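Local coordinates for DNA repair protein RAD2 (Saccharomyces cerevisiae, PDB 4Q0W) that cuts single-stranded DNA beside damaged sites during nucleotide excision repair, as a magnesium-dependent endonuclease of the XPG/RAD2 family, at residues E19-D23 and K24-V28; I32-Y35 and Q36-A40; C62-Y66 and F67-P71. All blocks are in the same frame, centred on the assembly; numbering follows the deposited sequence.

Contact 1 of 3, residues E19-D23 and K24-V28; sequences ESLED and KRMAV
L21 and M26 meet across a type II beta turn, L21 to K24, that leads into strand 25-29 of the mixed sheet in the nuclease N-domain. Going along 19-23, S20, in the short 3-10 segment, has its hydroxyl OG hydrogen-bonded back to the carbonyl of R17. L21 is the buried residue of the turn. Its carbonyl O accepts the closing hydrogen bond from K24 N at 2.9 Å, and K24 CB packs against the same oxygen at 3.1 Å. The leucine side chain is buried, with Y204 of strand 202-205 and I69 also against it. E22 and D23 are the two corner residues; D23 takes the positive phi of 72° that a type II turn requires at its third position. D23 O receives R70 NH1, so the corner is also held from strand 70-75. Beyond the turn R25 reaches outward to a salt bridge with D186, while M26 goes back toward the leucine. Its chain, bent at chi2 (-76°) and again at chi3, crosses the L21 side chain at about a right angle and sets the terminal methyl CE against both branches, 3.9 Å from L21 CD1 and 3.9 Å from L21 CD2.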
loop_
_atom_site.group_PDB
_atom_site.type_symbol
_atom_site.label_atom_id
_atom_site.label_comp_id
_atom_site.label_asym_id
_atom_site.label_seq_id
_atom_site.Cartn_x
_atom_site.Cartn_y
_atom_site.Cartn_z
ATOM N N GLU A 19 7.850 -34.818 -11.340
ATOM C CA GLU A 19 7.810 -36.205 -11.813
ATOM C C GLU A 19 6.752 -36.488 -12.894
ATOM O O GLU A 19 6.935 -37.378 -13.738
ATOM C CB GLU A 19 7.588 -37.158 -10.624
ATOM C CG GLU A 19 8.749 -37.243 -9.619
ATOM C CD GLU A 19 8.846 -36.044 -8.669
ATOM O OE1 GLU A 19 8.041 -35.087 -8.793
ATOM O OE2 GLU A 19 9.743 -36.064 -7.791
ATOM N N SER A 20 5.653 -35.734 -12.876
ATOM C CA SER A 20 4.561 -35.986 -13.817
ATOM C C SER A 20 4.864 -35.472 -15.223
ATOM O O SER A 20 4.206 -35.865 -16.191
ATOM C CB SER A 20 3.251 -35.375 -13.311
ATOM O OG SER A 20 3.359 -33.971 -13.195
ATOM N N LEU A 21 5.869 -34.612 -15.342
ATOM C CA LEU A 21 6.173 -33.987 -16.627
ATOM C C LEU A 21 7.033 -34.864 -17.538
ATOM O O LEU A 21 7.464 -34.427 -18.611
ATOM C CB LEU A 21 6.847 -32.636 -16.399
ATOM C CG LEU A 21 6.086 -31.705 -15.462
ATOM C CD1 LEU A 21 6.835 -30.397 -15.255
ATOM C CD2 LEU A 21 4.691 -31.450 -16.018
ATOM N N GLU A 22 7.275 -36.102 -17.109
ATOM C CA GLU A 22 8.127 -37.014 -17.860
ATOM C C GLU A 22 7.655 -37.161 -19.298
ATOM O O GLU A 22 6.469 -37.375 -19.533
ATOM C CB GLU A 22 8.181 -38.387 -17.184
ATOM C CG GLU A 22 9.010 -39.386 -17.949
ATOM C CD GLU A 22 9.083 -40.748 -17.270
ATOM O OE1 GLU A 22 8.812 -41.759 -17.954
ATOM O OE2 GLU A 22 9.417 -40.806 -16.063
ATOM N N ASP A 23 8.593 -37.013 -20.239
ATOM C CA ASP A 23 8.337 -37.085 -21.687
ATOM C C ASP A 23 7.570 -35.904 -22.294
ATOM O O ASP A 23 7.366 -35.862 -23.513
ATOM C CB ASP A 23 7.687 -38.412 -22.090
ATOM C CG ASP A 23 8.582 -39.601 -21.808
ATOM O OD1 ASP A 23 9.798 -39.489 -22.060
ATOM O OD2 ASP A 23 8.072 -40.637 -21.324
ATOM N N LYS A 24 7.148 -34.947 -21.471
ATOM C CA LYS A 24 6.487 -33.754 -21.993
ATOM C C LYS A 24 7.446 -32.945 -22.862
ATOM O O LYS A 24 8.600 -32.732 -22.486
ATOM C CB LYS A 24 5.965 -32.873 -20.855
ATOM C CG LYS A 24 4.457 -32.949 -20.640
ATOM C CD LYS A 24 3.983 -34.386 -20.531
ATOM C CE LYS A 24 2.459 -34.458 -20.450
ATOM N NZ LYS A 24 1.918 -33.648 -19.323
ATOM N N ARG A 25 6.968 -32.508 -24.028
ATOM C CA ARG A 25 7.710 -31.549 -24.845
ATOM C C ARG A 25 7.356 -30.178 -24.278
ATOM O O ARG A 25 6.170 -29.849 -24.152
ATOM C CB ARG A 25 7.286 -31.623 -26.315
ATOM C CG ARG A 25 7.569 -32.968 -27.005
ATOM C CD ARG A 25 6.781 -33.080 -28.306
ATOM N NE ARG A 25 5.353 -32.878 -28.041
ATOM C CZ ARG A 25 4.455 -32.513 -28.952
ATOM N NH1 ARG A 25 4.814 -32.311 -30.211
ATOM N NH2 ARG A 25 3.193 -32.339 -28.595
ATOM N N MET A 26 8.363 -29.384 -23.921
ATOM C CA MET A 26 8.115 -28.105 -23.257
ATOM C C MET A 26 8.869 -26.972 -23.938
ATOM O O MET A 26 10.095 -27.031 -24.077
ATOM C CB MET A 26 8.546 -28.175 -21.787
ATOM C CG MET A 26 7.711 -29.080 -20.912
ATOM S SD MET A 26 6.115 -28.352 -20.488
ATOM C CE MET A 26 5.962 -28.987 -18.814
ATOM N N ALA A 27 8.151 -25.941 -24.376
ATOM C CA ALA A 27 8.831 -24.750 -24.876
ATOM C C ALA A 27 9.434 -24.030 -23.676
ATOM O O ALA A 27 8.719 -23.694 -22.721
ATOM C CB ALA A 27 7.859 -23.835 -25.602
ATOM N N VAL A 28 10.744 -23.811 -23.691
ATOM C CA VAL A 28 11.358 -23.092 -22.577
ATOM C C VAL A 28 11.623 -21.657 -22.993
ATOM O O VAL A 28 12.366 -21.407 -23.951
ATOM C CB VAL A 28 12.659 -23.770 -22.096
ATOM C CG1 VAL A 28 13.265 -23.007 -20.920
ATOM C CG2 VAL A 28 12.370 -25.221 -21.707
#

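Contact 2 of 3, residues I32-Y35 and Q36-A40; sequences IWIY and QFLKA. With nucleotides of chain C; nucleotides of chain D.
The Y35 ring carries the K39 chain over one face, with K39 CD 3.9 Å from Y35 CZ, and meets the thymine of DT3 of chain C at its edge, where C6 of that base lies in the ring plane. Y35 CD2 also comes within 3.2 Å of the sugar oxygen O4' of this nucleotide. Y35 CG stands anti to the backbone N (chi1 -167°), which carries the ring out to the DNA. K39, bent at chi2, runs back across the tyrosine and gives a hydrogen bond from NZ to Y35 OH at 2.8 Å. On another side of the helix, W33 and F37, one turn apart, lie side by side and point the same way, W33 CB 3.8 Å from F37 CE2; F57 and R60 of helix 52-66 border this pair. The Q36 amide is held at both ends: NE2 donates to O2 of DT3 at 2.9 Å, with I32 CD1 beside it, and OE1 accepts from R60. A40 CB sits over the face of the DA16 base of chain D, 3.3 Å from N7. Backbone i to i+4 bonds run from Q36 N to I32 O through K39 N to Y35 O. These are the first turns of an N-domain helix, beginning after I32 at the N-cap position, that packs against the face of a DNA base pair, close to the metal site.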
loop_
_atom_site.group_PDB
_atom_site.type_symbol
_atom_site.label_atom_id
_atom_site.label_comp_id
_atom_site.label_asym_id
_atom_site.label_seq_id
_atom_site.Cartn_x
_atom_site.Cartn_y
_atom_site.Cartn_z
ATOM N N ILE A 32 15.135 -14.164 -20.725
ATOM C CA ILE A 32 15.772 -13.300 -19.726
ATOM C C ILE A 32 16.700 -14.043 -18.754
ATOM O O ILE A 32 17.188 -13.460 -17.780
ATOM C CB ILE A 32 14.744 -12.453 -18.921
ATOM C CG1 ILE A 32 13.865 -13.343 -18.047
ATOM C CG2 ILE A 32 13.904 -11.583 -19.842
ATOM C CD1 ILE A 32 13.239 -12.609 -16.880
ATOM N N TRP A 33 16.945 -15.322 -19.013
ATOM C CA TRP A 33 17.824 -16.118 -18.150
ATOM C C TRP A 33 19.229 -15.513 -17.989
ATOM O O TRP A 33 19.748 -15.414 -16.870
ATOM C CB TRP A 33 17.960 -17.542 -18.696
ATOM C CG TRP A 33 16.755 -18.409 -18.488
ATOM C CD1 TRP A 33 15.459 -18.002 -18.241
ATOM C CD2 TRP A 33 16.733 -19.838 -18.495
ATOM N NE1 TRP A 33 14.640 -19.107 -18.104
ATOM C CE2 TRP A 33 15.400 -20.241 -18.248
ATOM C CE3 TRP A 33 17.715 -20.822 -18.681
ATOM C CZ2 TRP A 33 15.027 -21.586 -18.184
ATOM C CZ3 TRP A 33 17.340 -22.157 -18.615
ATOM C CH2 TRP A 33 16.005 -22.526 -18.377
ATOM N N ILE A 34 19.849 -15.113 -19.096
ATOM C CA ILE A 34 21.232 -14.628 -19.009
ATOM C C ILE A 34 21.313 -13.409 -18.096
ATOM O O ILE A 34 22.083 -13.403 -17.129
ATOM C CB ILE A 34 21.840 -14.305 -20.380
ATOM C CG1 ILE A 34 21.994 -15.574 -21.216
ATOM C CG2 ILE A 34 23.216 -13.657 -20.219
ATOM C CD1 ILE A 34 22.422 -15.294 -22.651
ATOM N N TYR A 35 20.496 -12.398 -18.388
ATOM C CA TYR A 35 20.499 -11.167 -17.607
ATOM C C TYR A 35 20.200 -11.463 -16.153
ATOM O O TYR A 35 20.783 -10.859 -15.251
ATOM C CB TYR A 35 19.482 -10.155 -18.157
ATOM C CG TYR A 35 19.677 -8.774 -17.571
ATOM C CD1 TYR A 35 20.787 -8.006 -17.916
ATOM C CD2 TYR A 35 18.766 -8.242 -16.659
ATOM C CE1 TYR A 35 20.985 -6.739 -17.374
ATOM C CE2 TYR A 35 18.955 -6.976 -16.111
ATOM C CZ TYR A 35 20.066 -6.231 -16.472
ATOM O OH TYR A 35 20.263 -4.980 -15.934
ATOM N N GLN A 36 19.299 -12.413 -15.939
ATOM C CA GLN A 36 18.894 -12.821 -14.605
ATOM C C GLN A 36 20.049 -13.449 -13.817
ATOM O O GLN A 36 20.248 -13.142 -12.640
ATOM C CB GLN A 36 17.727 -13.802 -14.724
ATOM C CG GLN A 36 17.030 -14.151 -13.430
ATOM C CD GLN A 36 15.713 -14.874 -13.672
ATOM O OE1 GLN A 36 15.593 -16.072 -13.414
ATOM N NE2 GLN A 36 14.717 -14.143 -14.171
ATOM N N PHE A 37 20.805 -14.330 -14.465
ATOM C CA PHE A 37 21.946 -14.971 -13.819
ATOM C C PHE A 37 23.053 -13.959 -13.527
ATOM O O PHE A 37 23.733 -14.048 -12.503
ATOM C CB PHE A 37 22.478 -16.106 -14.694
ATOM C CG PHE A 37 21.554 -17.297 -14.768
ATOM C CD1 PHE A 37 21.032 -17.856 -13.614
ATOM C CD2 PHE A 37 21.205 -17.848 -15.993
ATOM C CE1 PHE A 37 20.177 -18.945 -13.681
ATOM C CE2 PHE A 37 20.349 -18.938 -16.069
ATOM C CZ PHE A 37 19.834 -19.483 -14.913
ATOM N N LEU A 38 23.228 -13.006 -14.438
ATOM C CA LEU A 38 24.153 -11.889 -14.241
ATOM C C LEU A 38 23.852 -11.124 -12.958
ATOM O O LEU A 38 24.760 -10.814 -12.186
ATOM C CB LEU A 38 24.073 -10.919 -15.418
ATOM C CG LEU A 38 25.098 -11.052 -16.535
ATOM C CD1 LEU A 38 25.220 -12.496 -16.994
ATOM C CD2 LEU A 38 24.714 -10.149 -17.693
ATOM N N LYS A 39 22.575 -10.826 -12.735
ATOM C CA LYS A 39 22.160 -10.020 -11.592
ATOM C C LYS A 39 21.996 -10.833 -10.310
ATOM O O LYS A 39 22.176 -10.310 -9.210
ATOM C CB LYS A 39 20.857 -9.273 -11.910
ATOM C CG LYS A 39 21.018 -7.757 -12.015
ATOM C CD LYS A 39 21.924 -7.363 -13.179
ATOM C CE LYS A 39 22.359 -5.904 -13.071
ATOM N NZ LYS A 39 22.624 -5.302 -14.411
ATOM N N ALA A 40 21.660 -12.112 -10.452
ATOM C CA ALA A 40 21.377 -12.953 -9.291
ATOM C C ALA A 40 22.627 -13.581 -8.679
ATOM O O ALA A 40 22.598 -14.024 -7.528
ATOM C CB ALA A 40 20.375 -14.038 -9.655
ATOM P P DT C 3 15.372 -4.616 -17.831
ATOM O "O5'" DT C 3 15.841 -6.114 -17.494
ATOM C "C5'" DT C 3 15.620 -7.172 -18.428
ATOM C "C4'" DT C 3 14.849 -8.306 -17.780
ATOM O "O4'" DT C 3 15.621 -8.899 -16.718
ATOM C "C3'" DT C 3 13.555 -7.853 -17.124
ATOM O "O3'" DT C 3 12.487 -8.135 -18.011
ATOM C "C2'" DT C 3 13.436 -8.656 -15.832
ATOM C "C1'" DT C 3 14.748 -9.416 -15.732
ATOM N N1 DT C 3 15.439 -9.247 -14.429
ATOM C C2 DT C 3 15.393 -10.264 -13.500
ATOM O O2 DT C 3 14.794 -11.308 -13.683
ATOM N N3 DT C 3 16.087 -10.011 -12.345
ATOM C C4 DT C 3 16.793 -8.857 -12.045
ATOM O O4 DT C 3 17.381 -8.712 -10.974
ATOM C C5 DT C 3 16.787 -7.836 -13.067
ATOM C C7 DT C 3 17.523 -6.547 -12.855
ATOM C C6 DT C 3 16.121 -8.075 -14.199
ATOM P P DA D 16 13.706 -16.694 -2.923
ATOM O OP1 DA D 16 12.394 -17.247 -2.494
ATOM O OP2 DA D 16 14.892 -16.833 -2.043
ATOM O "O5'" DA D 16 14.101 -17.296 -4.353
ATOM C "C5'" DA D 16 13.146 -17.339 -5.405
ATOM C "C4'" DA D 16 13.860 -17.288 -6.741
ATOM O "O4'" DA D 16 14.502 -15.998 -6.903
ATOM C "C3'" DA D 16 14.990 -18.306 -6.910
ATOM O "O3'" DA D 16 14.543 -19.404 -7.718
ATOM C "C2'" DA D 16 16.139 -17.516 -7.559
ATOM C "C1'" DA D 16 15.467 -16.189 -7.913
ATOM N N9 DA D 16 16.335 -15.013 -7.984
ATOM C C8 DA D 16 17.378 -14.677 -7.163
ATOM N N7 DA D 16 17.963 -13.544 -7.488
ATOM C C5 DA D 16 17.252 -13.101 -8.596
ATOM C C6 DA D 16 17.374 -11.957 -9.419
ATOM N N6 DA D 16 18.297 -11.007 -9.232
ATOM N N1 DA D 16 16.498 -11.822 -10.443
ATOM C C2 DA D 16 15.567 -12.772 -10.625
ATOM N N3 DA D 16 15.362 -13.889 -9.921
ATOM C C4 DA D 16 16.246 -13.998 -8.914
#

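Contact 3 of 3, residues C62-Y66 and F67-P71; sequences CKLLY and FGIRP
Two backbone hydrogen bonds close the C-terminal end of helix 52-66 in a Schellman motif: I69 N to L64 O at 2.9 Å and G68 N to L65 O at 2.9 Å. G68 is the C-prime residue, and its positive phi of 75° turns the chain out of the helix and toward strand 70-75. F67 N is held more loosely, by weak bonds to K63 O and L64 O. Around this polar core the rings of Y66 and F67 form a T-shaped pair, the tyrosine edge directed at the phenylalanine face. With Y66 CG anti to the backbone N (chi1 180°), CD2 is placed over the centre of the F67 ring, 3.5 Å above its plane. An alanine at F67 is likely to take away the face that the tyrosine edge meets and set the Y66 ring free to turn. The F67 ring also lies against the helix through CD2, 3.3 Å from K63 O. The K63 chain is extended, and its NZ is hydrogen-bonded to the carbonyl O of M207. On the buried side L64 fills the angle between helix and strand, splitting its two methyls between partners: CD2 lies 3.9 Å from I69 CD1, and CD1 lies 4.0 Å from P71 CB.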
loop_
_atom_site.group_PDB
_atom_site.type_symbol
_atom_site.label_atom_id
_atom_site.label_comp_id
_atom_site.label_asym_id
_atom_site.label_seq_id
_atom_site.Cartn_x
_atom_site.Cartn_y
_atom_site.Cartn_z
ATOM N N CYS A 62 19.902 -29.507 -16.644
ATOM C CA CYS A 62 20.008 -30.783 -15.954
ATOM C C CYS A 62 18.710 -31.104 -15.202
ATOM O O CYS A 62 18.283 -32.251 -15.174
ATOM C CB CYS A 62 21.213 -30.779 -15.011
ATOM S SG CYS A 62 22.809 -30.838 -15.903
ATOM N N LYS A 63 18.084 -30.089 -14.608
ATOM C CA LYS A 63 16.829 -30.301 -13.888
ATOM C C LYS A 63 15.756 -30.811 -14.851
ATOM O O LYS A 63 15.094 -31.809 -14.573
ATOM C CB LYS A 63 16.378 -29.022 -13.171
ATOM C CG LYS A 63 15.101 -29.201 -12.327
ATOM C CD LYS A 63 14.836 -27.990 -11.431
ATOM C CE LYS A 63 13.509 -28.120 -10.682
ATOM N NZ LYS A 63 13.231 -26.950 -9.797
ATOM N N LEU A 64 15.622 -30.146 -16.001
ATOM C CA LEU A 64 14.678 -30.572 -17.033
ATOM C C LEU A 64 14.955 -32.011 -17.482
ATOM O O LEU A 64 14.036 -32.833 -17.578
ATOM C CB LEU A 64 14.732 -29.618 -18.239
ATOM C CG LEU A 64 14.338 -28.150 -17.985
ATOM C CD1 LEU A 64 14.653 -27.267 -19.180
ATOM C CD2 LEU A 64 12.862 -28.041 -17.620
ATOM N N LEU A 65 16.221 -32.317 -17.748
ATOM C CA LEU A 65 16.568 -33.636 -18.250
ATOM C C LEU A 65 16.360 -34.698 -17.177
ATOM O O LEU A 65 15.933 -35.821 -17.477
ATOM C CB LEU A 65 18.002 -33.660 -18.791
ATOM C CG LEU A 65 18.230 -32.928 -20.115
ATOM C CD1 LEU A 65 19.676 -33.085 -20.614
ATOM C CD2 LEU A 65 17.227 -33.374 -21.187
ATOM N N TYR A 66 16.647 -34.332 -15.933
ATOM C CA TYR A 66 16.436 -35.216 -14.798
ATOM C C TYR A 66 15.001 -35.742 -14.704
ATOM O O TYR A 66 14.783 -36.880 -14.293
ATOM C CB TYR A 66 16.781 -34.501 -13.494
ATOM C CG TYR A 66 16.574 -35.385 -12.272
ATOM C CD1 TYR A 66 17.564 -36.277 -11.859
ATOM C CD2 TYR A 66 15.386 -35.339 -11.541
ATOM C CE1 TYR A 66 17.380 -37.093 -10.748
ATOM C CE2 TYR A 66 15.191 -36.154 -10.432
ATOM C CZ TYR A 66 16.191 -37.025 -10.040
ATOM O OH TYR A 66 16.001 -37.826 -8.942
ATOM N N PHE A 67 14.022 -34.908 -15.048
ATOM C CA PHE A 67 12.629 -35.339 -14.953
ATOM C C PHE A 67 12.117 -35.805 -16.305
ATOM O O PHE A 67 10.916 -36.019 -16.486
ATOM C CB PHE A 67 11.749 -34.224 -14.389
ATOM C CG PHE A 67 12.009 -33.933 -12.939
ATOM C CD1 PHE A 67 11.602 -34.832 -11.957
ATOM C CD2 PHE A 67 12.652 -32.762 -12.550
ATOM C CE1 PHE A 67 11.840 -34.573 -10.608
ATOM C CE2 PHE A 67 12.895 -32.503 -11.207
ATOM C CZ PHE A 67 12.487 -33.416 -10.234
ATOM N N GLY A 68 13.034 -35.961 -17.255
ATOM C CA GLY A 68 12.686 -36.519 -18.545
ATOM C C GLY A 68 11.929 -35.566 -19.451
ATOM O O GLY A 68 11.301 -35.988 -20.429
ATOM N N ILE A 69 11.999 -34.274 -19.146
ATOM C CA ILE A 69 11.361 -33.278 -20.004
ATOM C C ILE A 69 12.142 -33.130 -21.307
ATOM O O ILE A 69 13.379 -33.165 -21.318
ATOM C CB ILE A 69 11.205 -31.917 -19.271
ATOM C CG1 ILE A 69 10.152 -32.038 -18.173
ATOM C CG2 ILE A 69 10.793 -30.792 -20.229
ATOM C CD1 ILE A 69 10.238 -30.946 -17.128
ATOM N N ARG A 70 11.422 -32.997 -22.415
ATOM C CA ARG A 70 12.050 -32.737 -23.706
ATOM C C ARG A 70 11.917 -31.251 -24.060
ATOM O O ARG A 70 10.913 -30.831 -24.654
ATOM C CB ARG A 70 11.425 -33.618 -24.788
ATOM C CG ARG A 70 11.705 -35.113 -24.582
ATOM C CD ARG A 70 10.529 -35.981 -25.011
ATOM N NE ARG A 70 10.372 -36.044 -26.461
ATOM C CZ ARG A 70 9.210 -36.257 -27.078
ATOM N NH1 ARG A 70 8.092 -36.423 -26.370
ATOM N NH2 ARG A 70 9.160 -36.298 -28.403
ATOM N N PRO A 71 12.930 -30.444 -23.696
ATOM C CA PRO A 71 12.760 -28.996 -23.857
ATOM C C PRO A 71 13.066 -28.511 -25.268
ATOM O O PRO A 71 13.852 -29.124 -25.984
ATOM C CB PRO A 71 13.789 -28.412 -22.879
ATOM C CG PRO A 71 14.887 -29.442 -22.804
ATOM C CD PRO A 71 14.259 -30.796 -23.155
#

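From the N terminus, contact 1 comes first, a tight turn that feeds strand 25-29. Contact 2 follows on helix 33-40 just after that strand, and contact 3 turns the end of helix 52-66 into strand 70-75. The three are in series, with none enclosing or crossing another. Contacts 1 and 3 nonetheless lie side by side, their centres about 7 Å apart, because their strands are parallel neighbours in the sheet: K24 O pairs with R70 N, D23 N with G68 O, and M26 packs on I69. Contact 2 lies about 23 Å from contact 1, centre to centre, yet V28 touches the W33 ring, joining the strand to the DNA-facing helix.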